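Local atomic coordinates of Na Glutathione S-transferase 2 (Necator americanus, PDB entry 2ON5), a protein that probably conjugates glutathione to electrophilic compounds, as glutathione S-transferases do, and binds glutathione in its active-site pocket. Residues V32-F36 with Q37-K41; E101-P104 with Y105-V109; A161-T164 with S165-A169. All blocks are in the same frame, centred on the assembly; numbering follows the deposited sequence.

Contact 1 of 3, residues V32-F36 with Q37-K41; sequences VRYTF and QEWPK. With GSH (glutathione), chain V; EDO (1,2-ethanediol), chain J.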
loop_
_atom_site.group_PDB
_atom_site.type_symbol
_atom_site.label_atom_id
_atom_site.label_comp_id
_atom_site.label_asym_id
_atom_site.label_seq_id
_atom_site.Cartn_x
_atom_site.Cartn_y
_atom_site.Cartn_z
ATOM N N VAL A 32 19.503 -8.863 9.049
ATOM C CA VAL A 32 19.268 -10.307 9.270
ATOM C C VAL A 32 18.649 -10.931 8.019
ATOM O O VAL A 32 17.619 -10.436 7.504
ATOM C CB VAL A 32 18.350 -10.565 10.485
ATOM C CG1 VAL A 32 18.120 -12.075 10.693
ATOM C CG2 VAL A 32 18.951 -9.943 11.749
ATOM N N ARG A 33 19.273 -12.002 7.516
ATOM C CA ARG A 33 18.850 -12.598 6.238
ATOM C C ARG A 33 18.619 -14.086 6.353
ATOM O O ARG A 33 19.557 -14.834 6.693
ATOM C CB ARG A 33 19.880 -12.343 5.124
ATOM C CG ARG A 33 20.122 -10.872 4.805
ATOM C CD ARG A 33 21.105 -10.689 3.670
ATOM N NE ARG A 33 21.287 -9.261 3.381
ATOM C CZ ARG A 33 21.357 -8.735 2.161
ATOM N NH1 ARG A 33 21.292 -9.516 1.076
ATOM N NH2 ARG A 33 21.495 -7.417 2.030
ATOM N N TYR A 34 17.386 -14.513 6.059
ATOM C CA TYR A 34 17.010 -15.917 6.091
ATOM C C TYR A 34 17.027 -16.580 4.743
ATOM O O TYR A 34 16.531 -16.025 3.754
ATOM C CB TYR A 34 15.603 -16.127 6.704
ATOM C CG TYR A 34 15.535 -15.879 8.198
ATOM C CD1 TYR A 34 14.517 -15.107 8.765
ATOM C CD2 TYR A 34 16.506 -16.426 9.046
ATOM C CE1 TYR A 34 14.470 -14.895 10.144
ATOM C CE2 TYR A 34 16.465 -16.228 10.406
ATOM C CZ TYR A 34 15.472 -15.452 10.948
ATOM O OH TYR A 34 15.479 -15.293 12.310
ATOM N N THR A 35 17.549 -17.813 4.714
ATOM C CA THR A 35 17.229 -18.725 3.595
ATOM C C THR A 35 15.751 -19.116 3.599
ATOM O O THR A 35 15.044 -18.975 4.619
ATOM C CB THR A 35 18.032 -20.032 3.653
ATOM O OG1 THR A 35 17.658 -20.744 4.835
ATOM C CG2 THR A 35 19.554 -19.756 3.627
ATOM N N PHE A 36 15.279 -19.638 2.459
ATOM C CA PHE A 36 13.924 -20.185 2.394
ATOM C C PHE A 36 13.768 -21.408 3.318
ATOM O O PHE A 36 12.664 -21.707 3.757
ATOM C CB PHE A 36 13.536 -20.555 0.954
ATOM C CG PHE A 36 13.428 -19.366 0.028
ATOM C CD1 PHE A 36 13.862 -19.452 -1.285
ATOM C CD2 PHE A 36 12.900 -18.163 0.475
ATOM C CE1 PHE A 36 13.765 -18.341 -2.145
ATOM C CE2 PHE A 36 12.813 -17.053 -0.373
ATOM C CZ PHE A 36 13.237 -17.153 -1.684
ATOM N N GLN A 37 14.871 -22.103 3.607
ATOM C CA GLN A 37 14.834 -23.268 4.493
ATOM C C GLN A 37 14.678 -22.852 5.974
ATOM O O GLN A 37 13.986 -23.519 6.748
ATOM C CB GLN A 37 16.104 -24.122 4.294
ATOM C CG GLN A 37 16.110 -25.451 5.014
ATOM C CD GLN A 37 17.186 -26.452 4.501
ATOM O OE1 GLN A 37 16.892 -27.358 3.699
ATOM N NE2 GLN A 37 18.408 -26.296 4.974
ATOM N N GLU A 38 15.325 -21.747 6.355
ATOM C CA GLU A 38 15.395 -21.358 7.769
ATOM C C GLU A 38 14.157 -20.547 8.151
ATOM O O GLU A 38 13.707 -20.560 9.300
ATOM C CB GLU A 38 16.676 -20.554 8.024
ATOM C CG GLU A 38 16.847 -19.966 9.446
ATOM C CD GLU A 38 16.984 -21.017 10.528
ATOM O OE1 GLU A 38 16.765 -20.674 11.719
ATOM O OE2 GLU A 38 17.325 -22.177 10.196
ATOM N N TRP A 39 13.609 -19.843 7.170
ATOM C CA TRP A 39 12.528 -18.873 7.436
ATOM C C TRP A 39 11.287 -19.397 8.192
ATOM O O TRP A 39 10.870 -18.779 9.180
ATOM C CB TRP A 39 12.168 -18.073 6.168
ATOM C CG TRP A 39 10.758 -17.514 6.185
ATOM C CD1 TRP A 39 9.735 -17.868 5.360
ATOM C CD2 TRP A 39 10.219 -16.546 7.107
ATOM N NE1 TRP A 39 8.589 -17.164 5.694
ATOM C CE2 TRP A 39 8.861 -16.349 6.760
ATOM C CE3 TRP A 39 10.756 -15.820 8.180
ATOM C CZ2 TRP A 39 8.029 -15.452 7.442
ATOM C CZ3 TRP A 39 9.923 -14.924 8.865
ATOM C CH2 TRP A 39 8.571 -14.759 8.486
ATOM N N PRO A 40 10.668 -20.514 7.720
ATOM C CA PRO A 40 9.328 -20.879 8.254
ATOM C C PRO A 40 9.200 -20.987 9.754
ATOM O O PRO A 40 8.166 -20.608 10.293
ATOM C CB PRO A 40 9.038 -22.241 7.598
ATOM C CG PRO A 40 9.784 -22.131 6.263
ATOM C CD PRO A 40 11.066 -21.411 6.622
ATOM N N LYS A 41 10.231 -21.483 10.427
ATOM C CA LYS A 41 10.159 -21.652 11.869
ATOM C C LYS A 41 10.134 -20.320 12.611
ATOM O O LYS A 41 9.866 -20.302 13.817
ATOM C CB LYS A 41 11.332 -22.476 12.384
ATOM C CG LYS A 41 12.697 -21.811 12.235
ATOM C CD LYS A 41 13.810 -22.791 12.590
ATOM C CE LYS A 41 13.821 -23.062 14.100
ATOM N NZ LYS A 41 14.916 -24.000 14.460
HETATM N N1 GSH V . 2.554 -6.295 1.674
HETATM C CA1 GSH V . 3.818 -7.070 1.659
HETATM C C1 GSH V . 4.978 -6.177 2.090
HETATM O O11 GSH V . 5.206 -5.221 1.320
HETATM O O12 GSH V . 5.689 -6.332 3.124
HETATM C CB1 GSH V . 3.713 -8.412 2.388
HETATM C CG1 GSH V . 5.060 -9.077 2.651
HETATM C CD1 GSH V . 5.234 -10.439 1.986
HETATM O OE1 GSH V . 4.412 -10.884 0.914
HETATM N N2 GSH V . 6.232 -11.146 2.522
HETATM C CA2 GSH V . 7.019 -12.206 1.906
HETATM C C2 GSH V . 7.115 -13.384 2.848
HETATM O O2 GSH V . 7.012 -13.233 4.253
HETATM C CB2 GSH V . 8.409 -11.680 1.587
HETATM S SG2 GSH V . 8.718 -11.255 -0.155
HETATM N N3 GSH V . 7.263 -14.587 2.295
HETATM C CA3 GSH V . 7.228 -15.794 3.098
HETATM C C3 GSH V . 5.895 -16.126 3.738
HETATM O O31 GSH V . 4.856 -15.502 3.425
HETATM O O32 GSH V . 5.809 -17.042 4.589
HETATM C C1 EDO J . 17.006 -17.158 -0.471
HETATM O O1 EDO J . 16.358 -16.658 0.713
HETATM C C2 EDO J . 17.827 -18.380 -0.095
HETATM O O2 EDO J . 16.977 -19.539 0.039
#
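Y34 closes strand 30-34, and as the chain turns off the sheet its ring is met at both flanks. Ring atom CD1 of Y34 lies 3.9 Å from CE3 of W39, the two side chains crossing at about a right angle, while CD2 of Y34 rests 3.6 Å from CG of E38. T35 forms the turn between them as an ST motif. Its OG1, at chi1 64°, accepts from the backbone N of E38 at 3.0 Å, and its carbonyl O takes the N of W39 at 3.1 Å. The bond to CB of F36 leads away from the turn; on the backbone side, O of F36 lies 3.3 Å from CD of P40. An ethanediol, probably from the crystallisation liquor, lies over one face of the F36 ring, and F36 N donates to it. The F36 and W39 rings both pack edge-to-face with F9 of the glutathione pocket. From the edge of the W39 indole, NE1 donates to the carboxylate oxygen O32 of glutathione at 3.0 Å and 167°, with O32 in the ring plane. Held by its backbone bond to T35 and flanked by Y34, W39 thus offers one well-aimed N-H to the glycyl carboxylate, whose negative charge would favour the bond.

Contact 2 of 3, residues E101-P104 with Y105-V109; sequences EIRP and YLRVV. With EDO (1,2-ethanediol), chain L.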
loop_
_atom_site.group_PDB
_atom_site.type_symbol
_atom_site.label_atom_id
_atom_site.label_comp_id
_atom_site.label_asym_id
_atom_site.label_seq_id
_atom_site.Cartn_x
_atom_site.Cartn_y
_atom_site.Cartn_z
ATOM N N GLU A 101 0.889 -7.064 -10.009
ATOM C CA GLU A 101 0.651 -7.527 -11.369
ATOM C C GLU A 101 1.721 -8.515 -11.843
ATOM O O GLU A 101 1.396 -9.535 -12.455
ATOM C CB GLU A 101 0.556 -6.341 -12.324
ATOM C CG GLU A 101 0.165 -6.698 -13.747
ATOM C CD GLU A 101 -0.314 -5.488 -14.554
ATOM O OE1 GLU A 101 -0.728 -5.681 -15.715
ATOM O OE2 GLU A 101 -0.266 -4.344 -14.041
ATOM N N ILE A 102 2.986 -8.221 -11.562
ATOM C CA ILE A 102 4.096 -9.095 -12.006
ATOM C C ILE A 102 4.569 -10.144 -10.976
ATOM O O ILE A 102 5.600 -10.825 -11.191
ATOM C CB ILE A 102 5.285 -8.258 -12.556
ATOM C CG1 ILE A 102 5.927 -7.415 -11.437
ATOM C CG2 ILE A 102 4.820 -7.389 -13.756
ATOM C CD1 ILE A 102 7.342 -6.928 -11.730
ATOM N N ARG A 103 3.813 -10.297 -9.883
ATOM C CA ARG A 103 4.147 -11.287 -8.838
ATOM C C ARG A 103 4.506 -12.711 -9.346
ATOM O O ARG A 103 5.455 -13.308 -8.846
ATOM C CB ARG A 103 3.060 -11.379 -7.766
ATOM C CG ARG A 103 3.452 -12.330 -6.624
ATOM C CD ARG A 103 2.324 -12.580 -5.592
ATOM N NE ARG A 103 1.464 -11.424 -5.348
ATOM C CZ ARG A 103 1.740 -10.409 -4.524
ATOM N NH1 ARG A 103 2.896 -10.360 -3.862
ATOM N NH2 ARG A 103 0.854 -9.425 -4.371
ATOM N N PRO A 104 3.749 -13.246 -10.326
ATOM C CA PRO A 104 4.121 -14.571 -10.882
ATOM C C PRO A 104 5.547 -14.623 -11.436
ATOM O O PRO A 104 6.239 -15.648 -11.285
ATOM C CB PRO A 104 3.086 -14.779 -12.004
ATOM C CG PRO A 104 1.914 -13.970 -11.578
ATOM C CD PRO A 104 2.514 -12.735 -10.948
ATOM N N TYR A 105 5.989 -13.530 -12.067
ATOM C CA TYR A 105 7.359 -13.436 -12.566
ATOM C C TYR A 105 8.378 -13.399 -11.410
ATOM O O TYR A 105 9.391 -14.119 -11.401
ATOM C CB TYR A 105 7.503 -12.200 -13.495
ATOM C CG TYR A 105 8.929 -11.899 -13.842
ATOM C CD1 TYR A 105 9.544 -12.537 -14.919
ATOM C CD2 TYR A 105 9.688 -11.009 -13.065
ATOM C CE1 TYR A 105 10.883 -12.302 -15.225
ATOM C CE2 TYR A 105 11.032 -10.758 -13.359
ATOM C CZ TYR A 105 11.619 -11.415 -14.459
ATOM O OH TYR A 105 12.936 -11.197 -14.770
ATOM N N LEU A 106 8.106 -12.545 -10.427
ATOM C CA LEU A 106 9.021 -12.375 -9.313
ATOM C C LEU A 106 9.183 -13.677 -8.500
ATOM O O LEU A 106 10.292 -14.029 -8.090
ATOM C CB LEU A 106 8.571 -11.207 -8.421
ATOM C CG LEU A 106 8.456 -9.872 -9.161
ATOM C CD1 LEU A 106 7.649 -8.819 -8.346
ATOM C CD2 LEU A 106 9.856 -9.346 -9.525
ATOM N N ARG A 107 8.091 -14.391 -8.291
ATOM C CA ARG A 107 8.149 -15.668 -7.567
ATOM C C ARG A 107 9.021 -16.717 -8.302
ATOM O O ARG A 107 9.806 -17.439 -7.685
ATOM C CB ARG A 107 6.741 -16.194 -7.317
ATOM C CG ARG A 107 6.004 -15.407 -6.199
ATOM C CD ARG A 107 4.542 -15.808 -6.059
ATOM N NE ARG A 107 4.419 -17.244 -5.775
ATOM C CZ ARG A 107 4.521 -17.791 -4.568
ATOM N NH1 ARG A 107 4.729 -17.034 -3.492
ATOM N NH2 ARG A 107 4.414 -19.106 -4.438
ATOM N N VAL A 108 8.887 -16.757 -9.619
ATOM C CA VAL A 108 9.720 -17.632 -10.443
ATOM C C VAL A 108 11.208 -17.262 -10.347
ATOM O O VAL A 108 12.020 -18.122 -10.010
ATOM C CB VAL A 108 9.209 -17.702 -11.899
ATOM C CG1 VAL A 108 10.266 -18.389 -12.806
ATOM C CG2 VAL A 108 7.881 -18.458 -11.940
ATOM N N VAL A 109 11.560 -15.994 -10.592
ATOM C CA VAL A 109 12.970 -15.554 -10.497
ATOM C C VAL A 109 13.565 -15.818 -9.086
ATOM O O VAL A 109 14.715 -16.251 -8.950
ATOM C CB VAL A 109 13.159 -14.066 -10.953
ATOM C CG1 VAL A 109 14.575 -13.580 -10.734
ATOM C CG2 VAL A 109 12.816 -13.910 -12.423
HETATM C C1 EDO L . 15.916 -10.173 -12.503
HETATM O O1 EDO L . 14.534 -10.572 -12.408
HETATM C C2 EDO L . 16.782 -10.599 -11.327
HETATM O O2 EDO L . 16.138 -10.445 -10.036
#
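I102 and L106 make the apolar seam of this first turn of helix 103-110. CG1 of I102 approaches CD1 of L106 to 3.8 Å, and CD1 of I102 also lies against that leucine. Holding chi1 of I102 at 66° puts CG1 between the backbone N and the carbonyl carbon, where it faces L106. The backbone locks the same two residues together: I102 occupies the N-cap position, and its carbonyl O receives the N of L106 at 3.1 Å, in the carbonyl plane, with a weak second donor in the N of Y105. Y105 is buried as well, its CB only 3.3 Å from O of I102, and CG2 of V109 lies above one face of its ring, offset toward the rim. At the far end of the ring, OH of Y105 lies 2.9 Å from O1 of an ethanediol, probably from the crystallisation liquor, in a hydrogen bond; the ethanediol in turn binds O of K205.

The other flank is looser: R103 and P104 are exposed there, in contrast to buried I102 and Y105. R103 and R107 touch through their aliphatic parts, CG of R103 lying 3.7 Å from CD of R107, while their guanidinium planes stand 63° apart and each charged end goes its own way: R103 NH2 to OD1 of N100 in its own chain, R107 to a salt bridge with D113. The helical bond from N of R107 to O of R103 is good at 2.9 Å, whereas N of V108 reaches O of P104 only weakly, at 3.3 Å.

The buried side fits into the helical C-terminal domain. I102 lies on A128 and Y105 on L120 of helix 117-143, and both also face helix 155-168. P104 touches L124, and R103 packs on N100 of the second subunit, placing the start of this helix at the subunit interface.

Contact 3 of 3, residues A161-T164 with S165-A169; sequences AEHT and SGIAA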
loop_
_atom_site.group_PDB
_atom_site.type_symbol
_atom_site.label_atom_id
_atom_site.label_comp_id
_atom_site.label_asym_id
_atom_site.label_seq_id
_atom_site.Cartn_x
_atom_site.Cartn_y
_atom_site.Cartn_z
ATOM N N ALA A 161 14.091 2.636 -9.114
ATOM C CA ALA A 161 15.488 2.430 -9.574
ATOM C C ALA A 161 15.954 1.007 -9.235
ATOM O O ALA A 161 16.586 0.302 -10.060
ATOM C CB ALA A 161 16.440 3.474 -8.919
ATOM N N GLU A 162 15.638 0.566 -8.025
ATOM C CA GLU A 162 16.018 -0.806 -7.595
ATOM C C GLU A 162 15.332 -1.876 -8.449
ATOM O O GLU A 162 15.984 -2.781 -8.949
ATOM C CB GLU A 162 15.757 -1.026 -6.095
ATOM C CG GLU A 162 16.011 -2.442 -5.587
ATOM C CD GLU A 162 17.399 -2.981 -5.929
ATOM O OE1 GLU A 162 18.408 -2.251 -5.798
ATOM O OE2 GLU A 162 17.471 -4.161 -6.289
ATOM N N HIS A 163 14.022 -1.742 -8.637
ATOM C CA HIS A 163 13.294 -2.689 -9.461
ATOM C C HIS A 163 13.836 -2.731 -10.873
ATOM O O HIS A 163 14.201 -3.813 -11.379
ATOM C CB HIS A 163 11.786 -2.353 -9.532
ATOM C CG HIS A 163 11.060 -3.222 -10.510
ATOM N ND1 HIS A 163 10.609 -2.766 -11.732
ATOM C CD2 HIS A 163 10.785 -4.546 -10.474
ATOM C CE1 HIS A 163 10.061 -3.772 -12.396
ATOM N NE2 HIS A 163 10.165 -4.864 -11.658
ATOM N N THR A 164 13.852 -1.577 -11.545
ATOM C CA THR A 164 14.201 -1.597 -12.965
ATOM C C THR A 164 15.627 -2.092 -13.204
ATOM O O THR A 164 15.861 -2.912 -14.110
ATOM C CB THR A 164 13.980 -0.253 -13.669
ATOM O OG1 THR A 164 14.863 0.741 -13.134
ATOM C CG2 THR A 164 12.528 0.208 -13.530
ATOM N N SER A 165 16.559 -1.625 -12.376
ATOM C CA SER A 165 17.964 -2.021 -12.518
ATOM C C SER A 165 18.141 -3.510 -12.246
ATOM O O SER A 165 18.938 -4.202 -12.919
ATOM C CB SER A 165 18.871 -1.191 -11.601
ATOM O OG SER A 165 18.655 -1.515 -10.237
ATOM N N GLY A 166 17.387 -4.004 -11.269
ATOM C CA GLY A 166 17.401 -5.419 -10.884
ATOM C C GLY A 166 16.949 -6.323 -12.015
ATOM O O GLY A 166 17.616 -7.311 -12.316
ATOM N N ILE A 167 15.811 -6.003 -12.629
ATOM C CA ILE A 167 15.343 -6.762 -13.823
ATOM C C ILE A 167 16.297 -6.628 -15.013
ATOM O O ILE A 167 16.558 -7.613 -15.767
ATOM C CB ILE A 167 13.978 -6.270 -14.300
ATOM C CG1 ILE A 167 12.954 -6.261 -13.153
ATOM C CG2 ILE A 167 13.491 -7.084 -15.539
ATOM C CD1 ILE A 167 12.693 -7.634 -12.568
ATOM N N ALA A 168 16.794 -5.405 -15.207
ATOM C CA ALA A 168 17.628 -5.111 -16.387
ATOM C C ALA A 168 18.937 -5.914 -16.359
ATOM O O ALA A 168 19.520 -6.192 -17.419
ATOM C CB ALA A 168 17.912 -3.630 -16.518
ATOM N N ALA A 169 19.372 -6.306 -15.161
ATOM C CA ALA A 169 20.550 -7.179 -15.012
ATOM C C ALA A 169 20.404 -8.504 -15.782
ATOM O O ALA A 169 21.374 -9.024 -16.351
ATOM C CB ALA A 169 20.863 -7.427 -13.535
HETATM O O HOH W 1 19.434 -3.698 -8.668
#
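S165 hangs two bonds on a single oxygen, the carbonyl O of A161 one turn back in helix 155-168. N of S165 donates to O of A161 at 3.0 Å, the ordinary helical bond, and OG of S165 adds a shorter bond of 2.8 Å to O of A161 from the opposite face of the carbonyl plane. A chi1 of 69° swings the hydroxyl back along the helix for this. Round the helix, CG1 of I167 lies over one face of the H163 imidazole, 3.9 Å from the ring centroid and 29° off the normal, a CH-pi contact beside the bond from I167 N to H163 O at 3.0 Å.

Further out, a water donates to OG of S165 at 2.8 Å and to OE2 of E162 at 3.1 Å, while salt bridges to R12 and R201 hold the E162 carboxylate. The H163 ring meets Y98 nearly at right angles, and I167 is backed by F121 and L125 of helix 117-143. T164 is anchored through OG1 to Y175 and L160.

The serine hydroxyl is therefore satisfied inside its own helix and linked by water to a carboxylate. With two arginines beside it, E162 would be expected to stay ionised despite its burial.

From the N terminus, the chain first reaches contact 1, which closes the tight turn that takes strand 30-34 out of the thioredoxin-like sheet and toward the glutathione pocket. Contact 2 comes next, in the other domain, where the chain leaves helix 82-101 and starts helix 103-110; contact 3 lies within helix 155-168, and these two close only single helical turns. The three lie in series, and none nests within or crosses another. Contacts 2 and 3 touch directly: CD1 of I102 lies 3.5 Å from NE2 of H163, and CE2 of Y105 lies 3.6 Å from CD1 of I167, tying the two helices together. Contact 1 stays apart, its nearest atoms about 7 Å from contact 2.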